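Local atomic coordinates of catalase (Bacillus pumilus, PDB entry 4QON), a protein that breaks down hydrogen peroxide into water and molecular oxygen with the help of a bound haem. Residues A[132-137]-A[175-180]. Numbering follows the deposited sequence.
Sequences LPIFFI and THMLTW. With CAQ (catechol), chain G.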
ATOM      1  N   LEU A 132     -33.354  -7.133  -4.627  1.00 24.03           N
ATOM      2  CA  LEU A 132     -34.466  -6.805  -3.692  1.00 24.65           C
ATOM      3  C   LEU A 132     -34.553  -5.289  -3.407  1.00 25.05           C
ATOM      4  O   LEU A 132     -33.542  -4.570  -3.422  1.00 24.33           O
ATOM      5  CB  LEU A 132     -34.310  -7.556  -2.354  1.00 25.55           C
ATOM      6  CG  LEU A 132     -33.914  -9.041  -2.412  1.00 24.94           C
ATOM      7  CD1 LEU A 132     -33.682  -9.614  -1.026  1.00 23.82           C
ATOM      8  CD2 LEU A 132     -34.957  -9.852  -3.136  1.00 26.86           C
ATOM      9  N   PRO A 133     -35.764  -4.777  -3.150  1.00 24.09           N
ATOM     10  CA  PRO A 133     -36.012  -3.330  -3.233  1.00 23.77           C
ATOM     11  C   PRO A 133     -35.921  -2.586  -1.922  1.00 23.45           C
ATOM     12  O   PRO A 133     -36.138  -1.367  -1.912  1.00 23.04           O
ATOM     13  CB  PRO A 133     -37.477  -3.276  -3.786  1.00 23.47           C
ATOM     14  CG  PRO A 133     -38.079  -4.478  -3.190  1.00 24.24           C
ATOM     15  CD  PRO A 133     -37.024  -5.542  -3.272  1.00 24.74           C
ATOM     16  N   ILE A 134     -35.633  -3.289  -0.831  1.00 23.75           N
ATOM     17  CA  ILE A 134     -35.486  -2.679   0.498  1.00 24.56           C
ATOM     18  C   ILE A 134     -34.218  -3.168   1.165  1.00 23.54           C
ATOM     19  O   ILE A 134     -33.488  -3.957   0.592  1.00 24.13           O
ATOM     20  CB  ILE A 134     -36.670  -2.979   1.395  1.00 26.14           C
ATOM     21  CG1 ILE A 134     -36.927  -4.495   1.461  1.00 27.35           C
ATOM     22  CG2 ILE A 134     -37.922  -2.272   0.913  1.00 26.31           C
ATOM     23  CD1 ILE A 134     -37.784  -4.812   2.637  1.00 28.88           C
ATOM     24  N   PHE A 135     -33.943  -2.686   2.366  1.00 23.47           N
ATOM     25  CA  PHE A 135     -32.770  -3.128   3.106  1.00 23.31           C
ATOM     26  C   PHE A 135     -33.113  -3.517   4.559  1.00 23.11           C
ATOM     27  O   PHE A 135     -34.206  -3.248   5.040  1.00 21.88           O
ATOM     28  CB  PHE A 135     -31.669  -2.041   3.089  1.00 22.83           C
ATOM     29  CG  PHE A 135     -30.256  -2.598   3.037  1.00 22.72           C
ATOM     30  CD1 PHE A 135     -29.865  -3.377   1.996  1.00 22.05           C
ATOM     31  CD2 PHE A 135     -29.326  -2.330   4.050  1.00 21.97           C
ATOM     32  CE1 PHE A 135     -28.583  -3.918   1.949  1.00 22.13           C
ATOM     33  CE2 PHE A 135     -28.050  -2.856   4.008  1.00 21.87           C
ATOM     34  CZ  PHE A 135     -27.675  -3.641   2.946  1.00 21.61           C
ATOM     35  N   PHE A 136     -32.135  -4.121   5.223  1.00 23.05           N
ATOM     36  CA  PHE A 136     -32.232  -4.644   6.585  1.00 23.98           C
ATOM     37  C   PHE A 136     -32.207  -3.522   7.631  1.00 23.87           C
ATOM     38  O   PHE A 136     -32.735  -3.683   8.726  1.00 23.47           O
ATOM     39  CB  PHE A 136     -31.023  -5.494   6.914  1.00 25.31           C
ATOM     40  CG  PHE A 136     -30.786  -6.638   5.967  1.00 26.74           C
ATOM     41  CD1 PHE A 136     -29.931  -6.488   4.871  1.00 26.65           C
ATOM     42  CD2 PHE A 136     -31.307  -7.900   6.258  1.00 27.46           C
ATOM     43  CE1 PHE A 136     -29.691  -7.546   4.020  1.00 26.34           C
ATOM     44  CE2 PHE A 136     -31.046  -8.967   5.439  1.00 27.58           C
ATOM     45  CZ  PHE A 136     -30.241  -8.789   4.306  1.00 27.41           C
ATOM     46  N   ILE A 137     -31.531  -2.423   7.297  1.00 22.87           N
ATOM     47  CA  ILE A 137     -31.239  -1.332   8.250  1.00 23.58           C
ATOM     48  C   ILE A 137     -31.542   0.010   7.576  1.00 23.35           C
ATOM     49  O   ILE A 137     -31.742   0.043   6.366  1.00 21.84           O
ATOM     50  CB  ILE A 137     -29.789  -1.382   8.803  1.00 24.84           C
ATOM     51  CG1 ILE A 137     -28.738  -1.470   7.678  1.00 24.82           C
ATOM     52  CG2 ILE A 137     -29.613  -2.575   9.751  1.00 25.30           C
ATOM     53  CD1 ILE A 137     -27.324  -1.222   8.159  1.00 25.07           C
ATOM     54  N   THR A 175     -37.276  -6.629   9.601  1.00 25.06           N
ATOM     55  CA  THR A 175     -38.326  -7.649   9.453  1.00 23.79           C
ATOM     56  C   THR A 175     -38.897  -7.697   8.016  1.00 24.00           C
ATOM     57  O   THR A 175     -39.138  -8.770   7.470  1.00 23.18           O
ATOM     58  CB  THR A 175     -39.438  -7.387  10.504  1.00 24.82           C
ATOM     59  OG1 THR A 175     -38.866  -7.354  11.823  1.00 24.02           O
ATOM     60  CG2 THR A 175     -40.526  -8.464  10.429  1.00 25.38           C
ATOM     61  N   HIS A 176     -39.127  -6.532   7.385  1.00 24.08           N
ATOM     62  CA  HIS A 176     -39.568  -6.530   5.988  1.00 24.37           C
ATOM     63  C   HIS A 176     -38.565  -7.220   5.073  1.00 23.95           C
ATOM     64  O   HIS A 176     -38.897  -8.061   4.256  1.00 23.73           O
ATOM     65  CB  HIS A 176     -39.831  -5.088   5.531  1.00 24.62           C
ATOM     66  CG  HIS A 176     -40.590  -4.961   4.250  1.00 25.42           C
ATOM     67  ND1 HIS A 176     -40.719  -3.751   3.587  1.00 25.96           N
ATOM     68  CD2 HIS A 176     -41.284  -5.862   3.518  1.00 26.31           C
ATOM     69  CE1 HIS A 176     -41.394  -3.940   2.467  1.00 25.71           C
ATOM     70  NE2 HIS A 176     -41.796  -5.198   2.438  1.00 27.66           N
ATOM     71  N   MET A 177     -37.307  -6.827   5.174  1.00 22.87           N
ATOM     72  CA  MET A 177     -36.273  -7.402   4.303  1.00 24.01           C
ATOM     73  C   MET A 177     -36.135  -8.912   4.444  1.00 23.96           C
ATOM     74  O   MET A 177     -36.054  -9.630   3.444  1.00 24.24           O
ATOM     75  CB  MET A 177     -34.921  -6.735   4.567  1.00 22.66           C
ATOM     76  CG  MET A 177     -33.765  -7.214   3.688  1.00 23.15           C
ATOM     77  SD  MET A 177     -33.960  -6.841   1.929  1.00 24.64           S
ATOM     78  CE  MET A 177     -32.266  -7.028   1.382  1.00 22.84           C
ATOM     79  N   LEU A 178     -36.164  -9.402   5.676  1.00 24.59           N
ATOM     80  CA  LEU A 178     -36.083 -10.856   5.905  1.00 24.28           C
ATOM     81  C   LEU A 178     -37.277 -11.614   5.271  1.00 25.14           C
ATOM     82  O   LEU A 178     -37.143 -12.738   4.813  1.00 25.42           O
ATOM     83  CB  LEU A 178     -35.936 -11.164   7.398  1.00 24.85           C
ATOM     84  CG  LEU A 178     -34.633 -10.617   8.015  1.00 25.54           C
ATOM     85  CD1 LEU A 178     -34.699 -10.554   9.512  1.00 26.10           C
ATOM     86  CD2 LEU A 178     -33.454 -11.513   7.659  1.00 25.52           C
ATOM     87  N   THR A 179     -38.437 -10.965   5.273  1.00 26.66           N
ATOM     88  CA  THR A 179     -39.621 -11.498   4.634  1.00 28.81           C
ATOM     89  C   THR A 179     -39.480 -11.655   3.104  1.00 28.64           C
ATOM     90  O   THR A 179     -40.160 -12.503   2.517  1.00 29.49           O
ATOM     91  CB  THR A 179     -40.855 -10.650   5.043  1.00 28.73           C
ATOM     92  OG1 THR A 179     -40.917 -10.583   6.474  1.00 30.91           O
ATOM     93  CG2 THR A 179     -42.142 -11.260   4.543  1.00 29.93           C
ATOM     94  N   TRP A 180     -38.667 -10.804   2.452  1.00 28.76           N
ATOM     95  CA  TRP A 180     -38.333 -11.024   1.039  1.00 28.01           C
ATOM     96  C   TRP A 180     -37.223 -12.020   0.859  1.00 27.49           C
ATOM     97  O   TRP A 180     -37.293 -12.864  -0.038  1.00 27.45           O
ATOM     98  CB  TRP A 180     -37.891  -9.738   0.360  1.00 28.07           C
ATOM     99  CG  TRP A 180     -38.898  -8.728   0.107  1.00 28.19           C
ATOM    100  CD1 TRP A 180     -39.502  -7.954   1.030  1.00 27.89           C
ATOM    101  CD2 TRP A 180     -39.316  -8.243  -1.170  1.00 28.24           C
ATOM    102  NE1 TRP A 180     -40.317  -7.054   0.419  1.00 29.76           N
ATOM    103  CE2 TRP A 180     -40.248  -7.236  -0.936  1.00 28.63           C
ATOM    104  CE3 TRP A 180     -39.075  -8.639  -2.488  1.00 28.11           C
ATOM    105  CZ2 TRP A 180     -40.927  -6.581  -1.975  1.00 28.66           C
ATOM    106  CZ3 TRP A 180     -39.759  -7.998  -3.516  1.00 26.86           C
ATOM    107  CH2 TRP A 180     -40.654  -6.976  -3.253  1.00 27.22           C
TER
HETATM  108  C1  CAQ G 503     -25.206  -6.704   3.315  1.00 27.72           C
HETATM  109  C2  CAQ G 503     -24.371  -5.781   2.735  1.00 27.63           C
HETATM  110  C3  CAQ G 503     -24.636  -5.313   1.467  1.00 27.24           C
HETATM  111  O3  CAQ G 503     -23.864  -4.379   0.842  1.00 28.46           O
HETATM  112  C4  CAQ G 503     -25.834  -5.826   0.757  1.00 26.90           C
HETATM  113  O4  CAQ G 503     -26.070  -5.311  -0.448  1.00 25.89           O
HETATM  114  C5  CAQ G 503     -26.687  -6.734   1.364  1.00 27.26           C
HETATM  115  C6  CAQ G 503     -26.342  -7.172   2.637  1.00 28.83           C
HETATM  116  O   HOH W   1     -36.397  -4.449   6.361  1.00 22.20           O
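Met-177 reaches from the first turn of helix 175-181 into the loop 132-137 and meets four of its residues. Its CG leaves anti to the backbone N (chi1 -178°), which lays it over the centre of the Phe-136 ring in a CH-pi contact, with Met-177 CG 3.6 Å from the ring centroid. SD lies farther out, in a Met-aromatic contact with the same ring. The chain bends at chi2 (65°), which brings Met-177 SD to 3.2 Å from Ile-134 O. The terminal CE rests against Leu-132 CD1 and approaches the ring of Phe-135.

Ile-134 runs past Met-177 in the opposite direction and ends on His-176. Ile-134 CD1 sits over one face of the imidazole, 3.4 Å from its centroid and displaced toward the rim. The same methyl touches Trp-180 CD1. His-176 ND1 is hydrogen-bonded to Thr-282 O, which holds the imidazole against the methyl. Next to it, Pro-133 lies over one face of the Trp-180 indole, with Pro-133 CD 3.8 Å from the centroid of the six-membered ring. Lys-428 makes a cation-pi contact with this indole.

A single water bridges the backbones. It donates to Phe-135 O and accepts from Met-177 N, both at 2.8 Å, so an amide at the start of the helix is satisfied within this buried contact.

A catechol, hydrogen-bonded to His-57 and Asn-130, lies against both phenylalanines, with its C5 3.4 Å from Phe-135 CE1; a second catechol touches Phe-136. Phe-135 also touches the haem. The contact therefore lies just behind the wall of the haem pocket. The loop follows strand 123-130 of the antiparallel catalase sheet and leads to helix 143-150, whose Met-146 packs on both phenylalanines. Helices 423-431 and 453-466 pack against helix 175-181 through Thr-175 and Thr-179.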